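Local coordinates for protein monalysin (Pseudomonas entomophila, PDB 4MKO) that forms beta-barrel pores in host cell membranes as a secreted, aerolysin-like toxin that damages the Drosophila gut and contributes to bacterial virulence, at residues K27-Y38 with T50-L59. Numbering follows the deposited sequence.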
loop_
_atom_site.group_PDB
_atom_site.type_symbol
_atom_site.label_atom_id
_atom_site.label_comp_id
_atom_site.label_asym_id
_atom_site.label_seq_id
_atom_site.Cartn_x
_atom_site.Cartn_y
_atom_site.Cartn_z
ATOM N N LYS A 27 9.225 -5.763 13.067
ATOM C CA LYS A 27 7.999 -5.130 12.566
ATOM C C LYS A 27 7.713 -5.575 11.137
ATOM O O LYS A 27 8.648 -5.720 10.346
ATOM C CB LYS A 27 8.125 -3.589 12.642
ATOM C CG LYS A 27 8.428 -3.010 14.048
ATOM C CD LYS A 27 7.475 -3.511 15.153
ATOM C CE LYS A 27 7.757 -2.886 16.497
ATOM N NZ LYS A 27 7.105 -1.555 16.607
ATOM N N GLN A 28 6.435 -5.844 10.816
ATOM C CA GLN A 28 6.051 -6.272 9.461
ATOM C C GLN A 28 5.133 -5.240 8.803
ATOM O O GLN A 28 5.202 -5.034 7.598
ATOM C CB GLN A 28 5.289 -7.607 9.506
ATOM C CG GLN A 28 6.148 -8.841 9.746
ATOM C CD GLN A 28 5.261 -10.049 9.874
ATOM O OE1 GLN A 28 4.386 -10.119 10.750
ATOM N NE2 GLN A 28 5.444 -11.013 8.987
ATOM N N GLY A 29 4.218 -4.676 9.582
ATOM C CA GLY A 29 3.241 -3.752 9.020
ATOM C C GLY A 29 2.206 -3.273 10.010
ATOM O O GLY A 29 2.172 -3.703 11.168
ATOM N N CYS A 30 1.396 -2.314 9.565
ATOM C CA CYS A 30 0.390 -1.726 10.421
ATOM C C CYS A 30 -0.847 -1.347 9.618
ATOM O O CYS A 30 -0.752 -1.097 8.409
ATOM C CB CYS A 30 0.962 -0.531 11.189
ATOM S SG CYS A 30 1.528 0.854 10.152
ATOM N N TRP A 31 -2.005 -1.335 10.288
ATOM C CA TRP A 31 -3.242 -0.810 9.705
ATOM C C TRP A 31 -3.049 0.698 9.718
ATOM O O TRP A 31 -2.390 1.238 10.614
ATOM C CB TRP A 31 -4.448 -1.189 10.566
ATOM C CG TRP A 31 -4.740 -2.658 10.553
ATOM C CD1 TRP A 31 -4.260 -3.598 11.419
ATOM C CD2 TRP A 31 -5.531 -3.365 9.588
ATOM N NE1 TRP A 31 -4.781 -4.832 11.109
ATOM C CE2 TRP A 31 -5.539 -4.726 9.970
ATOM C CE3 TRP A 31 -6.245 -2.979 8.435
ATOM C CZ2 TRP A 31 -6.235 -5.706 9.245
ATOM C CZ3 TRP A 31 -6.948 -3.949 7.724
ATOM C CH2 TRP A 31 -6.938 -5.295 8.126
ATOM N N VAL A 32 -3.590 1.385 8.719
ATOM C CA VAL A 32 -3.439 2.837 8.602
ATOM C C VAL A 32 -4.809 3.487 8.746
ATOM O O VAL A 32 -5.735 3.103 8.031
ATOM C CB VAL A 32 -2.781 3.217 7.239
ATOM C CG1 VAL A 32 -2.754 4.741 7.038
ATOM C CG2 VAL A 32 -1.374 2.639 7.134
ATOM N N ASP A 33 -4.919 4.480 9.634
ATOM C CA ASP A 33 -6.146 5.264 9.834
ATOM C C ASP A 33 -5.993 6.472 8.905
ATOM O O ASP A 33 -5.201 7.386 9.179
ATOM C CB ASP A 33 -6.253 5.711 11.312
ATOM C CG ASP A 33 -7.344 6.725 11.636
ATOM O OD1 ASP A 33 -8.170 7.021 10.746
ATOM O OD2 ASP A 33 -7.374 7.215 12.779
ATOM N N GLY A 34 -6.679 6.415 7.773
ATOM C CA GLY A 34 -6.619 7.472 6.773
ATOM C C GLY A 34 -7.998 7.906 6.331
ATOM O O GLY A 34 -8.986 7.221 6.618
ATOM N N ILE A 35 -8.067 9.041 5.617
ATOM C CA ILE A 35 -9.341 9.586 5.126
ATOM C C ILE A 35 -9.807 8.898 3.844
ATOM O O ILE A 35 -9.002 8.303 3.113
ATOM C CB ILE A 35 -9.252 11.136 4.917
ATOM C CG1 ILE A 35 -8.215 11.510 3.826
ATOM C CG2 ILE A 35 -8.972 11.880 6.279
ATOM C CD1 ILE A 35 -8.566 12.775 3.044
ATOM N N THR A 36 -11.101 9.058 3.542
ATOM C CA THR A 36 -11.656 8.593 2.293
ATOM C C THR A 36 -11.793 9.799 1.351
ATOM O O THR A 36 -12.205 10.878 1.786
ATOM C CB THR A 36 -13.032 7.915 2.492
ATOM O OG1 THR A 36 -12.912 6.832 3.427
ATOM C CG2 THR A 36 -13.621 7.419 1.169
ATOM N N VAL A 37 -11.421 9.609 0.088
ATOM C CA VAL A 37 -11.582 10.620 -0.985
ATOM C C VAL A 37 -12.417 10.005 -2.100
ATOM O O VAL A 37 -12.632 8.790 -2.105
ATOM C CB VAL A 37 -10.246 11.178 -1.529
ATOM C CG1 VAL A 37 -9.440 11.863 -0.417
ATOM C CG2 VAL A 37 -9.437 10.104 -2.280
ATOM N N TYR A 38 -12.898 10.839 -3.040
ATOM C CA TYR A 38 -13.728 10.357 -4.139
ATOM C C TYR A 38 -13.281 11.002 -5.441
ATOM O O TYR A 38 -13.130 12.219 -5.508
ATOM C CB TYR A 38 -15.220 10.648 -3.877
ATOM C CG TYR A 38 -16.120 10.156 -4.989
ATOM C CD1 TYR A 38 -16.404 10.960 -6.092
ATOM C CD2 TYR A 38 -16.702 8.892 -4.933
ATOM C CE1 TYR A 38 -17.229 10.507 -7.124
ATOM C CE2 TYR A 38 -17.512 8.422 -5.969
ATOM C CZ TYR A 38 -17.773 9.235 -7.061
ATOM O OH TYR A 38 -18.583 8.788 -8.082
ATOM N N THR A 50 -14.749 6.571 -7.874
ATOM C CA THR A 50 -14.185 5.659 -6.876
ATOM C C THR A 50 -13.902 6.272 -5.527
ATOM O O THR A 50 -13.292 7.337 -5.458
ATOM C CB THR A 50 -12.908 5.037 -7.463
ATOM O OG1 THR A 50 -13.165 4.495 -8.760
ATOM C CG2 THR A 50 -12.264 3.987 -6.551
ATOM N N TYR A 51 -14.282 5.563 -4.445
ATOM C CA TYR A 51 -13.933 5.974 -3.089
ATOM C C TYR A 51 -12.595 5.295 -2.797
ATOM O O TYR A 51 -12.449 4.098 -3.075
ATOM C CB TYR A 51 -14.974 5.503 -2.056
ATOM C CG TYR A 51 -16.322 6.188 -2.159
ATOM C CD1 TYR A 51 -17.329 5.674 -2.975
ATOM C CD2 TYR A 51 -16.600 7.339 -1.420
ATOM C CE1 TYR A 51 -18.578 6.295 -3.064
ATOM C CE2 TYR A 51 -17.836 7.981 -1.517
ATOM C CZ TYR A 51 -18.825 7.448 -2.332
ATOM O OH TYR A 51 -20.042 8.076 -2.408
ATOM N N THR A 52 -11.623 6.042 -2.254
ATOM C CA THR A 52 -10.315 5.471 -1.916
ATOM C C THR A 52 -9.930 5.871 -0.516
ATOM O O THR A 52 -10.127 7.018 -0.145
ATOM C CB THR A 52 -9.240 5.983 -2.916
ATOM O OG1 THR A 52 -9.533 5.475 -4.206
ATOM C CG2 THR A 52 -7.804 5.579 -2.525
ATOM N N ARG A 53 -9.324 4.950 0.255
ATOM C CA ARG A 53 -8.770 5.317 1.556
ATOM C C ARG A 53 -7.530 4.472 1.811
ATOM O O ARG A 53 -7.489 3.326 1.354
ATOM C CB ARG A 53 -9.795 5.174 2.713
ATOM C CG ARG A 53 -10.317 3.747 2.933
ATOM C CD ARG A 53 -10.778 3.557 4.385
ATOM N NE ARG A 53 -9.627 3.579 5.298
ATOM C CZ ARG A 53 -9.697 3.661 6.626
ATOM N NH1 ARG A 53 -10.880 3.729 7.239
ATOM N NH2 ARG A 53 -8.590 3.679 7.351
ATOM N N PRO A 54 -6.528 4.993 2.554
ATOM C CA PRO A 54 -5.386 4.128 2.921
ATOM C C PRO A 54 -5.884 3.117 3.938
ATOM O O PRO A 54 -6.753 3.456 4.749
ATOM C CB PRO A 54 -4.374 5.097 3.597
ATOM C CG PRO A 54 -4.955 6.487 3.458
ATOM C CD PRO A 54 -6.439 6.319 3.209
ATOM N N VAL A 55 -5.335 1.891 3.930
ATOM C CA VAL A 55 -5.776 0.890 4.915
ATOM C C VAL A 55 -4.631 0.167 5.615
ATOM O O VAL A 55 -4.839 -0.394 6.695
ATOM C CB VAL A 55 -6.787 -0.141 4.328
ATOM C CG1 VAL A 55 -8.152 0.510 4.051
ATOM C CG2 VAL A 55 -6.232 -0.854 3.074
ATOM N N PHE A 56 -3.472 0.069 4.950
ATOM C CA PHE A 56 -2.380 -0.717 5.525
ATOM C C PHE A 56 -1.047 -0.220 5.019
ATOM O O PHE A 56 -0.972 0.447 3.992
ATOM C CB PHE A 56 -2.588 -2.200 5.126
ATOM C CG PHE A 56 -1.981 -3.198 6.095
ATOM C CD1 PHE A 56 -2.636 -3.531 7.276
ATOM C CD2 PHE A 56 -0.780 -3.833 5.804
ATOM C CE1 PHE A 56 -2.075 -4.442 8.175
ATOM C CE2 PHE A 56 -0.229 -4.762 6.694
ATOM C CZ PHE A 56 -0.876 -5.053 7.876
ATOM N N ALA A 57 0.009 -0.529 5.749
ATOM C CA ALA A 57 1.363 -0.186 5.298
ATOM C C ALA A 57 2.228 -1.334 5.707
ATOM O O ALA A 57 2.075 -1.835 6.824
ATOM C CB ALA A 57 1.843 1.104 5.934
ATOM N N TYR A 58 3.085 -1.811 4.800
ATOM C CA TYR A 58 3.928 -2.944 5.182
ATOM C C TYR A 58 5.301 -2.853 4.555
ATOM O O TYR A 58 5.521 -2.040 3.655
ATOM C CB TYR A 58 3.248 -4.301 4.915
ATOM C CG TYR A 58 3.140 -4.654 3.454
ATOM C CD1 TYR A 58 2.077 -4.191 2.681
ATOM C CD2 TYR A 58 4.067 -5.501 2.851
ATOM C CE1 TYR A 58 1.958 -4.537 1.339
ATOM C CE2 TYR A 58 3.956 -5.853 1.506
ATOM C CZ TYR A 58 2.904 -5.356 0.753
ATOM O OH TYR A 58 2.761 -5.687 -0.560
ATOM N N LEU A 59 6.211 -3.702 5.020
ATOM C CA LEU A 59 7.582 -3.718 4.520
ATOM C C LEU A 59 7.720 -4.825 3.486
ATOM O O LEU A 59 7.486 -6.007 3.792
ATOM C CB LEU A 59 8.542 -3.951 5.695
ATOM C CG LEU A 59 8.705 -2.795 6.688
ATOM C CD1 LEU A 59 9.647 -3.186 7.811
ATOM C CD2 LEU A 59 9.200 -1.539 5.993
HETATM O O HOH W 1 6.395 -7.141 6.006
HETATM O O HOH W 2 -7.000 0.547 8.108
#
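Cys30 and Ala57 form an antiparallel hydrogen-bonded pair: Cys30 N donates to Ala57 O (2.9 Å), and Ala57 N returns the bond to Cys30 O. Val37 and Thr52 repeat this reciprocal pairing farther along, with Val37 N 2.9 Å from Thr52 O. Between the two ladders the register shifts by two residues, and Val32 N reaches Val55 O from above the carbonyl plane, 69° out of it. A water donates to both Val32 O and Val55 O there.

The segments lie on the two arms of a beta hairpin, strands 29-43 and 46-67, in the mixed sheet of this aerolysin-like fold; strand 136-151 pairs with the second arm, which carries a classic beta bulge at Val55 and Phe56 opposite Val146.

The side chain of Arg53 bends at chi3 (-69°), which brings its guanidinium back to Pro54 O. Pro54 O lies in the guanidinium plane and takes bonds from both Arg53 NE (2.9 Å) and NH2. Arg53 NH2 also makes a weak bond to Val32 O, and Gly34 O lies over one face of the group, 3.6 Å from Arg53 CZ.

Two aromatic pairs are edge-to-face. Phe56 turns its edge to the face of Trp31, with planes at 89° and Phe56 CD1 3.7 Å from Trp31 CD2; Cys30 O stands over one face of the Phe56 ring, toward its rim. Tyr38 CD2 lies over the centre of the Tyr51 ring, 3.7 Å from Tyr51 CZ.

Among aliphatic groups, Val32 splits its branches, CG1 against Pro54 CB and CG2 3.8 Å from Ala57 CB.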